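Local atomic coordinates of AT-less polyketide synthase (Streptomyces platensis subsp. rosaceus, PDB entry 4TKT), a protein that probably catalyses the condensation step that lengthens the polyketide chain in isomigrastatin biosynthesis, as a ketosynthase domain of an AT-less synthase. Residues A346-A351 with A399-V404; V300-W305 with F340-D345; L376-G381 with A410-T415. One frame throughout, in Å; residues are numbered along the deposited sequence.

Along the chain, contact 2 comes first. It closes a loop from helix 294-308 through strand 317-319 and helix 328-340 to the segment 340-345. Contact 1 opens at the next residue and closes at 399-404. It joins two parallel strands at one border of the large mixed sheet. Contact 3 starts within that loop, at the end of helix 366-380, and closes beyond it at 410-415, so contacts 1 and 3 cross. Contacts 1 and 2 touch, since Phe340 packs against Phe349, Pro402 and Phe403. Contact 3 stays apart, with nearest atoms about 7 Å from contact 1. All lie in the ketosynthase part of the chain.

Contact 1: residues A346-A351 with A399-V404; sequences ARNFCA and ADSPFV
Arg347 lies across the loop 399-401, and its tip grips the carbonyl of Ala399. Arg347 CB sits 3.6 Å from Ser401 O, and CG still runs past that oxygen. Farther out, Arg347 CD is 3.8 Å from Asp400 OD1. A bend at chi3 (43°) places Arg347 NE, which donates to Ala399 O at 3.1 Å. Arg347 NH2 donates to Ala399 O too, at 3.2 Å. This is a side-on grip of one oxygen, which lies in the guanidinium plane. Asp400 OD1 lies well out of that plane; opposite charges are near, without a salt bridge. Past the loop the segments become neighbouring parallel strands, with Cys350 paired to Phe403 and Ala351 to Val404. They belong to the large mixed sheet of the thiolase-type fold, with strand 403-405 at one border as counted within this chain. Val404 N donates to Cys350 O at 2.8 Å. Pro402 O accepts from both Phe349 N and Cys350 N, the latter at 2.9 Å. The Phe349 ring has Pro402 O over one face, toward the rim, and Phe349 CE1 lies 3.6 Å from Pro402 CB. Asn348 N donates to Ser401 O, and Asn348 CB rests 3.6 Å from Val404 CG2. An alanine in place of Asn348 would keep both contacts but is likely to open a gap beside Ala399 O and Ser401 O. Ser401 OG accepts from Phe403 N in an ST turn and also bonds Phe398 O.

Contact 2: residues V300-W305 with F340-D345; sequences VIRSAW and FAEFTD
Trp305 and Phe340 meet in an edge-to-face (T-shaped) pair, with planes 66° apart. The six-membered ring of the indole leads with CH2, which stands over the centre of the Phe340 ring, 3.3 Å above its plane. Trp305 CH2 is 3.5 Å from Phe340 CE2. Phe343 completes a cluster of three aromatic residues. Phe343 CE2 comes to the indole edge, in the indole plane, 3.8 Å from Trp305 CE3. The two rings meet at an oblique angle. One face of the indole is covered from within its own helix by Ile301 CG2.

Looser van der Waals contacts follow on the outer side. Arg302 CG meets the edge of the Phe343 ring, 4.2 Å from Phe343 CE2. Arg302 NE touches the Glu342 chain, 3.5 Å from Glu342 CG. Charge plays a weaker part. Arg302 NH2 and Glu342 OE2 stay 5.2 Å apart, with no salt bridge.

Helix 294-308 thus packs on the end of helix 328-340 and the loop after it. Trp305 also reaches His435 and Val437 on strand 432-439, and Pro312 on a loop. Phe340 passes the packing on to Pro402 and Phe403, at strand 403-405.

Contact 3: residues L376-G381 with A410-T415; sequences LQMRHG and APWPRT
Trp412 packs its six-membered ring against the last turns of helix 366-380, touching Gln377 and Met378. The tight part lies around this ring. Met378, present as selenomethionine, runs side by side with the indole and points the same way. Met378 CG is 3.5 Å from Trp412 CZ3. Met378 SE lies 5.3 Å from the centroid of the six-membered ring of Trp412, an oblique Met-aromatic contact. Gln377 CB sits at the indole edge, in plane, 4.0 Å from Trp412 CZ3. The bond from CA to CB of Trp412 points to the helix, and CG is anti to the backbone N (chi1 -175°), beside the carbonyl carbon. Trp412 CB packs on Gly381, 3.6 Å from Gly381 C. Gln377 OE1 accepts from Val384 N.

The backbone closes the same corner. Gly381 has positive phi and is the C-prime residue of a Schellman motif that ends the helix. Thr382 N pairs with Gln377 O, and Gly381 N pairs weakly with Met378 O. Gly381 O then accepts from Trp412 N at 2.7 Å. The bond is nearly straight at N-H (169°), but the donor stands well above the carbonyl plane. This bond lies beside the short antiparallel pair of strands 382-383 and 410-411.

The outer side is looser. Pro411 is exposed and only brushes Gly381. Arg414 turns to other partners, a salt bridge with Asp440 and a bound glycerol, probably from the crystallisation liquor.

The contact therefore rests on one backbone hydrogen bond, apolar packing and the selenium-aromatic contact. No charged side-chain group bridges the two segments, and its strength is likely to depend little on ionisation.

Contact 1: residues A346-A351 with A399-V404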
loop_
_atom_site.group_PDB
_atom_site.type_symbol
_atom_site.label_atom_id
_atom_site.label_comp_id
_atom_site.label_asym_id
_atom_site.label_seq_id
_atom_site.Cartn_x
_atom_site.Cartn_y
_atom_site.Cartn_z
ATOM N N ALA A 346 12.172 -17.003 26.918
ATOM C CA ALA A 346 11.959 -18.039 25.912
ATOM C C ALA A 346 12.858 -17.848 24.691
ATOM O O ALA A 346 13.312 -16.737 24.406
ATOM C CB ALA A 346 10.496 -18.068 25.491
ATOM N N ARG A 347 13.107 -18.938 23.970
ATOM C CA ARG A 347 14.002 -18.908 22.819
ATOM C C ARG A 347 13.385 -19.556 21.584
ATOM O O ARG A 347 12.730 -20.593 21.679
ATOM C CB ARG A 347 15.321 -19.607 23.156
ATOM C CG ARG A 347 16.179 -18.873 24.171
ATOM C CD ARG A 347 17.315 -19.752 24.669
ATOM N NE ARG A 347 17.952 -20.488 23.580
ATOM C CZ ARG A 347 18.142 -21.804 23.577
ATOM N NH1 ARG A 347 17.750 -22.537 24.612
ATOM N NH2 ARG A 347 18.728 -22.388 22.541
ATOM N N ASN A 348 13.596 -18.925 20.431
ATOM C CA ASN A 348 13.249 -19.505 19.134
ATOM C C ASN A 348 11.769 -19.837 18.965
ATOM O O ASN A 348 11.423 -20.939 18.539
ATOM C CB ASN A 348 14.083 -20.765 18.899
ATOM C CG ASN A 348 15.554 -20.542 19.165
ATOM O OD1 ASN A 348 16.115 -19.514 18.785
ATOM N ND2 ASN A 348 16.188 -21.498 19.835
ATOM N N PHE A 349 10.900 -18.884 19.287
ATOM C CA PHE A 349 9.460 -19.084 19.149
ATOM C C PHE A 349 8.867 -18.147 18.102
ATOM O O PHE A 349 7.744 -18.346 17.635
ATOM C CB PHE A 349 8.758 -18.877 20.494
ATOM C CG PHE A 349 8.965 -17.508 21.087
ATOM C CD1 PHE A 349 10.020 -17.266 21.952
ATOM C CD2 PHE A 349 8.101 -16.467 20.784
ATOM C CE1 PHE A 349 10.212 -16.010 22.502
ATOM C CE2 PHE A 349 8.289 -15.209 21.327
ATOM C CZ PHE A 349 9.345 -14.980 22.188
ATOM N N CYS A 350 9.635 -17.127 17.737
ATOM C CA CYS A 350 9.162 -16.079 16.843
ATOM C C CYS A 350 9.888 -16.124 15.502
ATOM O O CYS A 350 11.093 -16.353 15.450
ATOM C CB CYS A 350 9.346 -14.708 17.501
ATOM S SG CYS A 350 8.700 -13.310 16.566
ATOM N N ALA A 351 9.150 -15.913 14.419
ATOM C CA ALA A 351 9.749 -15.869 13.094
ATOM C C ALA A 351 10.255 -14.464 12.808
ATOM O O ALA A 351 9.727 -13.488 13.343
ATOM C CB ALA A 351 8.751 -16.304 12.036
ATOM N N ALA A 399 20.400 -18.601 17.765
ATOM C CA ALA A 399 20.158 -19.731 18.654
ATOM C C ALA A 399 19.807 -19.251 20.058
ATOM O O ALA A 399 18.897 -19.783 20.696
ATOM C CB ALA A 399 21.371 -20.643 18.691
ATOM N N ASP A 400 20.534 -18.246 20.534
ATOM C CA ASP A 400 20.251 -17.641 21.831
ATOM C C ASP A 400 19.443 -16.363 21.636
ATOM O O ASP A 400 19.880 -15.271 21.999
ATOM C CB ASP A 400 21.545 -17.351 22.591
ATOM C CG ASP A 400 21.299 -16.964 24.038
ATOM O OD1 ASP A 400 20.250 -17.357 24.591
ATOM O OD2 ASP A 400 22.156 -16.267 24.622
ATOM N N SER A 401 18.261 -16.513 21.051
ATOM C CA SER A 401 17.394 -15.384 20.756
ATOM C C SER A 401 15.947 -15.862 20.717
ATOM O O SER A 401 15.695 -17.064 20.650
ATOM C CB SER A 401 17.787 -14.738 19.426
ATOM O OG SER A 401 17.331 -15.517 18.333
ATOM N N PRO A 402 14.986 -14.927 20.766
ATOM C CA PRO A 402 13.586 -15.339 20.627
ATOM C C PRO A 402 13.253 -15.820 19.219
ATOM O O PRO A 402 12.176 -16.372 19.006
ATOM C CB PRO A 402 12.804 -14.057 20.944
ATOM C CG PRO A 402 13.759 -13.181 21.672
ATOM C CD PRO A 402 15.107 -13.502 21.117
ATOM N N PHE A 403 14.172 -15.624 18.279
ATOM C CA PHE A 403 13.835 -15.741 16.866
ATOM C C PHE A 403 14.349 -16.988 16.158
ATOM O O PHE A 403 15.261 -17.670 16.626
ATOM C CB PHE A 403 14.351 -14.513 16.116
ATOM C CG PHE A 403 13.947 -13.215 16.738
ATOM C CD1 PHE A 403 12.627 -12.799 16.702
ATOM C CD2 PHE A 403 14.885 -12.407 17.355
ATOM C CE1 PHE A 403 12.249 -11.602 17.274
ATOM C CE2 PHE A 403 14.514 -11.209 17.927
ATOM C CZ PHE A 403 13.194 -10.806 17.886
ATOM N N VAL A 404 13.725 -17.268 15.018
ATOM C CA VAL A 404 14.223 -18.228 14.042
ATOM C C VAL A 404 14.123 -17.590 12.660
ATOM O O VAL A 404 13.030 -17.242 12.211
ATOM C CB VAL A 404 13.434 -19.550 14.063
ATOM C CG1 VAL A 404 13.827 -20.419 12.879
ATOM C CG2 VAL A 404 13.666 -20.288 15.368
#

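Contact 2: residues V300-W305 with F340-D345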
loop_
_atom_site.group_PDB
_atom_site.type_symbol
_atom_site.label_atom_id
_atom_site.label_comp_id
_atom_site.label_asym_id
_atom_site.label_seq_id
_atom_site.Cartn_x
_atom_site.Cartn_y
_atom_site.Cartn_z
ATOM N N VAL A 300 11.404 1.688 21.903
ATOM C CA VAL A 300 10.257 1.977 21.049
ATOM C C VAL A 300 9.427 0.712 20.827
ATOM O O VAL A 300 8.205 0.776 20.713
ATOM C CB VAL A 300 10.689 2.590 19.688
ATOM C CG1 VAL A 300 11.362 1.559 18.794
ATOM C CG2 VAL A 300 9.495 3.204 18.979
ATOM N N ILE A 301 10.093 -0.439 20.801
ATOM C CA ILE A 301 9.412 -1.713 20.621
ATOM C C ILE A 301 8.597 -2.076 21.863
ATOM O O ILE A 301 7.454 -2.520 21.754
ATOM C CB ILE A 301 10.417 -2.834 20.297
ATOM C CG1 ILE A 301 10.990 -2.629 18.895
ATOM C CG2 ILE A 301 9.754 -4.192 20.382
ATOM C CD1 ILE A 301 12.225 -3.447 18.615
ATOM N N ARG A 302 9.180 -1.871 23.042
ATOM C CA ARG A 302 8.462 -2.108 24.290
ATOM C C ARG A 302 7.296 -1.139 24.460
ATOM O O ARG A 302 6.232 -1.519 24.948
ATOM C CB ARG A 302 9.399 -1.990 25.493
ATOM C CG ARG A 302 10.432 -3.095 25.619
ATOM C CD ARG A 302 11.118 -3.027 26.974
ATOM N NE ARG A 302 12.558 -3.248 26.878
ATOM C CZ ARG A 302 13.466 -2.278 26.901
ATOM N NH1 ARG A 302 13.088 -1.012 27.027
ATOM N NH2 ARG A 302 14.754 -2.572 26.807
ATOM N N SER A 303 7.503 0.114 24.066
ATOM C CA SER A 303 6.467 1.136 24.192
ATOM C C SER A 303 5.243 0.779 23.364
ATOM O O SER A 303 4.108 0.965 23.805
ATOM C CB SER A 303 7.001 2.502 23.767
ATOM O OG SER A 303 8.116 2.873 24.555
ATOM N N ALA A 304 5.481 0.262 22.163
ATOM C CA ALA A 304 4.395 -0.144 21.281
ATOM C C ALA A 304 3.672 -1.348 21.868
ATOM O O ALA A 304 2.445 -1.425 21.830
ATOM C CB ALA A 304 4.922 -0.458 19.890
ATOM N N TRP A 305 4.444 -2.280 22.415
ATOM C CA TRP A 305 3.885 -3.462 23.060
ATOM C C TRP A 305 2.985 -3.091 24.237
ATOM O O TRP A 305 1.885 -3.625 24.373
ATOM C CB TRP A 305 5.006 -4.390 23.530
ATOM C CG TRP A 305 5.696 -5.117 22.415
ATOM C CD1 TRP A 305 5.329 -5.138 21.101
ATOM C CD2 TRP A 305 6.871 -5.931 22.519
ATOM N NE1 TRP A 305 6.204 -5.916 20.379
ATOM C CE2 TRP A 305 7.159 -6.414 21.226
ATOM C CE3 TRP A 305 7.708 -6.298 23.577
ATOM C CZ2 TRP A 305 8.247 -7.246 20.965
ATOM C CZ3 TRP A 305 8.789 -7.122 23.314
ATOM C CH2 TRP A 305 9.050 -7.586 22.019
ATOM N N PHE A 340 12.392 -8.255 24.160
ATOM C CA PHE A 340 11.757 -9.487 24.610
ATOM C C PHE A 340 12.213 -9.913 26.004
ATOM O O PHE A 340 11.455 -10.540 26.745
ATOM C CB PHE A 340 12.029 -10.618 23.615
ATOM C CG PHE A 340 11.123 -10.610 22.416
ATOM C CD1 PHE A 340 9.876 -11.210 22.472
ATOM C CD2 PHE A 340 11.522 -10.014 21.232
ATOM C CE1 PHE A 340 9.042 -11.208 21.373
ATOM C CE2 PHE A 340 10.691 -10.010 20.127
ATOM C CZ PHE A 340 9.450 -10.609 20.198
ATOM N N ALA A 341 13.448 -9.572 26.359
ATOM C CA ALA A 341 14.040 -10.026 27.618
ATOM C C ALA A 341 13.332 -9.454 28.841
ATOM O O ALA A 341 13.465 -9.980 29.944
ATOM C CB ALA A 341 15.516 -9.675 27.664
ATOM N N GLU A 342 12.579 -8.377 28.645
ATOM C CA GLU A 342 11.856 -7.747 29.744
ATOM C C GLU A 342 10.542 -8.456 30.046
ATOM O O GLU A 342 9.804 -8.046 30.943
ATOM C CB GLU A 342 11.587 -6.271 29.433
ATOM C CG GLU A 342 12.798 -5.371 29.615
ATOM C CD GLU A 342 13.319 -5.377 31.040
ATOM O OE1 GLU A 342 12.499 -5.489 31.978
ATOM O OE2 GLU A 342 14.550 -5.274 31.224
ATOM N N PHE A 343 10.252 -9.520 29.304
ATOM C CA PHE A 343 8.976 -10.210 29.447
ATOM C C PHE A 343 9.124 -11.725 29.529
ATOM O O PHE A 343 8.485 -12.369 30.361
ATOM C CB PHE A 343 8.052 -9.841 28.289
ATOM C CG PHE A 343 7.722 -8.378 28.221
ATOM C CD1 PHE A 343 6.685 -7.853 28.975
ATOM C CD2 PHE A 343 8.449 -7.527 27.403
ATOM C CE1 PHE A 343 6.378 -6.505 28.915
ATOM C CE2 PHE A 343 8.146 -6.178 27.337
ATOM C CZ PHE A 343 7.111 -5.666 28.095
ATOM N N THR A 344 9.956 -12.294 28.662
ATOM C CA THR A 344 10.178 -13.737 28.660
ATOM C C THR A 344 11.630 -14.102 28.388
ATOM O O THR A 344 12.360 -13.356 27.735
ATOM C CB THR A 344 9.303 -14.450 27.611
ATOM O OG1 THR A 344 9.350 -13.725 26.376
ATOM C CG2 THR A 344 7.860 -14.552 28.088
ATOM N N ASP A 345 12.034 -15.264 28.890
ATOM C CA ASP A 345 13.368 -15.797 28.647
ATOM C C ASP A 345 13.316 -16.890 27.585
ATOM O O ASP A 345 14.292 -17.611 27.375
ATOM C CB ASP A 345 13.975 -16.343 29.942
#

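Contact 3: residues L376-G381 with A410-T415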
loop_
_atom_site.group_PDB
_atom_site.type_symbol
_atom_site.label_atom_id
_atom_site.label_comp_id
_atom_site.label_asym_id
_atom_site.label_seq_id
_atom_site.Cartn_x
_atom_site.Cartn_y
_atom_site.Cartn_z
ATOM N N LEU A 376 -0.211 -9.858 4.689
ATOM C CA LEU A 376 -0.399 -10.919 3.705
ATOM C C LEU A 376 -0.037 -12.284 4.277
ATOM O O LEU A 376 -0.673 -13.287 3.955
ATOM C CB LEU A 376 0.428 -10.642 2.449
ATOM C CG LEU A 376 -0.143 -9.603 1.484
ATOM C CD1 LEU A 376 0.868 -9.261 0.401
ATOM C CD2 LEU A 376 -1.437 -10.114 0.872
ATOM N N GLN A 377 0.988 -12.322 5.124
ATOM C CA GLN A 377 1.382 -13.565 5.774
ATOM C C GLN A 377 0.273 -14.072 6.682
ATOM O O GLN A 377 0.020 -15.272 6.754
ATOM C CB GLN A 377 2.672 -13.377 6.574
ATOM C CG GLN A 377 3.935 -13.409 5.733
ATOM C CD GLN A 377 5.182 -13.177 6.559
ATOM O OE1 GLN A 377 6.182 -13.878 6.405
ATOM N NE2 GLN A 377 5.131 -12.187 7.442
HETATM N N MSE A 378 -0.394 -13.150 7.369
HETATM C CA MSE A 378 -1.489 -13.514 8.258
HETATM C C MSE A 378 -2.734 -13.910 7.471
HETATM O O MSE A 378 -3.463 -14.819 7.868
HETATM C CB MSE A 378 -1.817 -12.362 9.209
HETATM C CG MSE A 378 -0.624 -11.848 9.994
HETATM SE SE MSE A 378 -1.126 -10.652 11.450
HETATM C CE MSE A 378 -2.434 -9.564 10.500
ATOM N N ARG A 379 -2.971 -13.224 6.356
ATOM C CA ARG A 379 -4.142 -13.489 5.526
ATOM C C ARG A 379 -4.120 -14.909 4.972
ATOM O O ARG A 379 -5.152 -15.579 4.921
ATOM C CB ARG A 379 -4.226 -12.477 4.377
ATOM C CG ARG A 379 -5.334 -12.765 3.366
ATOM C CD ARG A 379 -5.362 -11.717 2.260
ATOM N NE ARG A 379 -6.304 -12.050 1.194
ATOM C CZ ARG A 379 -7.584 -11.687 1.183
ATOM N NH1 ARG A 379 -8.085 -10.984 2.189
ATOM N NH2 ARG A 379 -8.365 -12.031 0.167
ATOM N N HIS A 380 -2.941 -15.366 4.567
ATOM C CA HIS A 380 -2.806 -16.691 3.976
ATOM C C HIS A 380 -2.261 -17.710 4.972
ATOM O O HIS A 380 -2.092 -18.880 4.634
ATOM C CB HIS A 380 -1.904 -16.634 2.742
ATOM C CG HIS A 380 -2.459 -15.807 1.625
ATOM N ND1 HIS A 380 -1.963 -14.563 1.300
ATOM C CD2 HIS A 380 -3.475 -16.043 0.761
ATOM C CE1 HIS A 380 -2.646 -14.069 0.284
ATOM N NE2 HIS A 380 -3.569 -14.948 -0.063
ATOM N N GLY A 381 -1.997 -17.260 6.195
ATOM C CA GLY A 381 -1.478 -18.129 7.238
ATOM C C GLY A 381 -0.192 -18.817 6.822
ATOM O O GLY A 381 -0.013 -20.014 7.046
ATOM N N ALA A 410 6.591 -21.718 4.910
ATOM C CA ALA A 410 6.082 -22.569 5.976
ATOM C C ALA A 410 4.723 -22.084 6.466
ATOM O O ALA A 410 4.421 -20.894 6.395
ATOM C CB ALA A 410 7.077 -22.619 7.128
ATOM N N PRO A 411 3.891 -23.012 6.961
ATOM C CA PRO A 411 2.575 -22.632 7.477
ATOM C C PRO A 411 2.669 -21.825 8.767
ATOM O O PRO A 411 3.542 -22.085 9.594
ATOM C CB PRO A 411 1.893 -23.980 7.727
ATOM C CG PRO A 411 3.015 -24.934 7.923
ATOM C CD PRO A 411 4.099 -24.469 7.005
ATOM N N TRP A 412 1.782 -20.848 8.917
ATOM C CA TRP A 412 1.681 -20.067 10.142
ATOM C C TRP A 412 0.360 -20.403 10.824
ATOM O O TRP A 412 -0.646 -19.732 10.597
ATOM C CB TRP A 412 1.778 -18.567 9.842
ATOM C CG TRP A 412 1.803 -17.681 11.062
ATOM C CD1 TRP A 412 1.717 -18.073 12.367
ATOM C CD2 TRP A 412 1.925 -16.251 11.083
ATOM N NE1 TRP A 412 1.775 -16.978 13.196
ATOM C CE2 TRP A 412 1.904 -15.849 12.432
ATOM C CE3 TRP A 412 2.050 -15.274 10.089
ATOM C CZ2 TRP A 412 2.003 -14.514 12.814
ATOM C CZ3 TRP A 412 2.151 -13.950 10.472
ATOM C CH2 TRP A 412 2.126 -13.582 11.821
ATOM N N PRO A 413 0.364 -21.446 11.669
ATOM C CA PRO A 413 -0.856 -21.973 12.293
ATOM C C PRO A 413 -1.441 -21.047 13.358
ATOM O O PRO A 413 -0.699 -20.409 14.107
ATOM C CB PRO A 413 -0.382 -23.286 12.919
ATOM C CG PRO A 413 1.053 -23.046 13.228
ATOM C CD PRO A 413 1.568 -22.165 12.121
ATOM N N ARG A 414 -2.767 -20.983 13.415
ATOM C CA ARG A 414 -3.457 -20.182 14.419
ATOM C C ARG A 414 -3.599 -20.960 15.722
ATOM O O ARG A 414 -3.989 -22.127 15.715
ATOM C CB ARG A 414 -4.834 -19.749 13.910
ATOM C CG ARG A 414 -5.608 -18.876 14.886
ATOM C CD ARG A 414 -6.996 -18.539 14.359
ATOM N NE ARG A 414 -6.953 -17.901 13.046
ATOM C CZ ARG A 414 -6.856 -16.589 12.851
ATOM N NH1 ARG A 414 -6.786 -15.764 13.887
ATOM N NH2 ARG A 414 -6.825 -16.101 11.617
ATOM N N THR A 415 -3.277 -20.315 16.838
ATOM C CA THR A 415 -3.419 -20.945 18.145
ATOM C C THR A 415 -4.837 -20.765 18.671
ATOM O O THR A 415 -5.231 -19.662 19.054
ATOM C CB THR A 415 -2.421 -20.374 19.168
ATOM O OG1 THR A 415 -1.081 -20.594 18.709
ATOM C CG2 THR A 415 -2.603 -21.049 20.519
#